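Local coordinates for cupin 2 conserved barrel domain protein (Leptotrichia buccalis, PDB 3RNS) that is of unknown function but has the barrel fold of the cupin superfamily, with two similarly built beta halves in one chain, at residues R30-N36 and I106-I110. Residues are numbered along the deposited sequence; the frame is centred on the assembly and turned at random. Where two conformers were deposited one is given.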
# COMPACT_ATOMS: atom_id res chain seq x y z
N ARG A 30 13.27 -1.06 1.09
CA ARG A 30 12.60 0.05 1.71
C ARG A 30 12.24 1.05 0.60
O ARG A 30 13.06 1.38 -0.25
CB ARG A 30 13.47 0.70 2.76
CG ARG A 30 12.73 1.80 3.48
CD ARG A 30 13.04 1.87 4.92
NE ARG A 30 12.66 0.68 5.70
CZ ARG A 30 12.70 0.63 7.03
NH1 ARG A 30 13.05 1.69 7.71
NH2 ARG A 30 12.37 -0.46 7.70
N ILE A 31 11.01 1.50 0.58
CA ILE A 31 10.71 2.48 -0.46
C ILE A 31 10.47 3.93 0.09
O ILE A 31 10.79 4.87 -0.60
CB ILE A 31 9.59 2.03 -1.39
CG1 ILE A 31 8.34 1.78 -0.65
CG2 ILE A 31 9.92 0.70 -2.20
CD1 ILE A 31 7.16 1.60 -1.66
N LEU A 32 9.89 4.08 1.29
CA LEU A 32 9.77 5.38 1.96
C LEU A 32 10.24 5.19 3.39
O LEU A 32 9.90 4.20 4.01
CB LEU A 32 8.30 5.87 1.99
CG LEU A 32 7.71 6.58 0.76
CD1 LEU A 32 7.64 5.67 -0.44
CD2 LEU A 32 6.31 7.16 1.12
N ASN A 33 10.98 6.15 3.91
CA ASN A 33 11.52 6.03 5.24
C ASN A 33 11.48 7.38 5.94
O ASN A 33 12.00 8.35 5.42
CB ASN A 33 12.98 5.52 5.15
CG ASN A 33 13.48 4.87 6.44
OD1 ASN A 33 12.72 4.54 7.35
ND2 ASN A 33 14.81 4.65 6.50
N GLN A 34 10.83 7.44 7.10
CA GLN A 34 10.78 8.65 7.92
C GLN A 34 11.19 8.29 9.35
O GLN A 34 11.32 7.10 9.69
CB GLN A 34 9.36 9.20 7.87
CG GLN A 34 8.91 9.70 6.51
CD GLN A 34 9.56 11.02 6.10
OE1 GLN A 34 10.31 11.62 6.87
NE2 GLN A 34 9.29 11.45 4.87
N PRO A 35 11.41 9.31 10.21
CA PRO A 35 11.89 8.97 11.54
C PRO A 35 10.99 8.01 12.31
O PRO A 35 11.53 7.17 13.02
CB PRO A 35 11.98 10.35 12.25
CG PRO A 35 12.13 11.34 11.12
CD PRO A 35 11.32 10.76 10.00
N ASN A 36 9.66 8.07 12.13
CA ASN A 36 8.79 7.14 12.88
C ASN A 36 7.77 6.37 12.06
O ASN A 36 6.84 5.79 12.62
CB ASN A 36 8.08 7.84 14.05
CG ASN A 36 7.61 6.85 15.13
OD1 ASN A 36 8.37 5.98 15.58
ND2 ASN A 36 6.35 6.97 15.54
N ILE A 106 3.89 -1.62 6.01
CA ILE A 106 3.83 -0.24 6.47
C ILE A 106 4.02 -0.36 7.96
O ILE A 106 3.31 -1.11 8.60
CB ILE A 106 2.49 0.45 6.14
CG1 ILE A 106 2.15 0.34 4.66
CG2 ILE A 106 2.54 1.91 6.50
CD1 ILE A 106 1.29 -0.86 4.29
N GLY A 107 5.00 0.32 8.50
CA GLY A 107 5.26 0.26 9.89
C GLY A 107 5.38 1.60 10.57
O GLY A 107 5.81 2.56 9.95
N GLU A 108 4.95 1.64 11.84
CA GLU A 108 5.28 2.71 12.79
C GLU A 108 6.49 2.23 13.57
O GLU A 108 6.48 1.10 14.07
CB GLU A 108 4.16 2.95 13.81
CG GLU A 108 2.94 3.75 13.33
CD GLU A 108 2.38 4.66 14.44
OE1 GLU A 108 2.09 4.15 15.56
OE2 GLU A 108 2.26 5.89 14.22
N LYS A 109 7.50 3.06 13.72
CA LYS A 109 8.68 2.59 14.43
C LYS A 109 8.44 2.48 15.98
O LYS A 109 8.67 1.39 16.56
CB LYS A 109 9.92 3.37 13.99
CG LYS A 109 10.24 3.09 12.52
CD LYS A 109 11.59 3.64 12.04
CE LYS A 109 11.60 3.75 10.51
NZ LYS A 109 12.74 4.56 10.03
N ILE A 110 7.91 3.54 16.61
CA ILE A 110 7.59 3.48 18.06
C ILE A 110 6.12 3.80 18.38
O ILE A 110 5.47 4.57 17.67
CB ILE A 110 8.51 4.39 18.90
CG1 ILE A 110 9.95 3.82 18.94
CG2 ILE A 110 7.99 4.53 20.37
CD1 ILE A 110 10.91 4.62 19.86
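K109 lies along the N33-N36 segment, and N36 grips the backbone at K109 and I110. The close-packed part is around N36. Its carbonyl O accepts from K109 N at 3.0 Å, with the donor well above the carbonyl plane. Its side-chain OD1 takes I110 N at 2.7 Å, tilted 21° from the amide plane. N36 CG stands anti to the backbone N (chi1 -159°), which swings the amide back to this backbone although its CB points away from 106-110. A weak bond of 3.3 Å runs back from N36 ND2 to I110 O.

The K109 chain is extended beyond CG and slides past N36 in the opposite direction. Its CD passes P35 O at 3.7 Å. K109 NZ then ends between two acceptors, N33 OD1 at 2.7 Å and Q34 O at 2.9 Å. N33 OD1 also takes R30 NH1, and the two donors reach it from opposite faces of the amide. This shared oxygen probably eases the closeness of the two positive groups, R30 NH1 and K109 NZ, 3.7 Å apart. A methionine in place of K109 would probably leave N33 OD1 and Q34 O without their ammonium donor and the N33-N36 segment less firmly held.

The P35 ring and the I110 side chain lie on the looser, solvent side. I110 touches N36 mainly through its backbone, apart from CB near N36 OD1. R30 is partly exposed and lies near a bound acetate, probably from the crystallisation liquor.

N36 ND2 also bonds N152 OD1, and E108 O bonds R59. The short connection Q34-N36 joins the antiparallel strands 26-33 and 37-44. Strand 26-33 carries a classic beta bulge, I31 and L32 both facing I39 of strand 37-44. Strand 37-44 lies between 26-33 and 101-108 in the sheet, so the contact bridges the ends of two strands that are not neighbours.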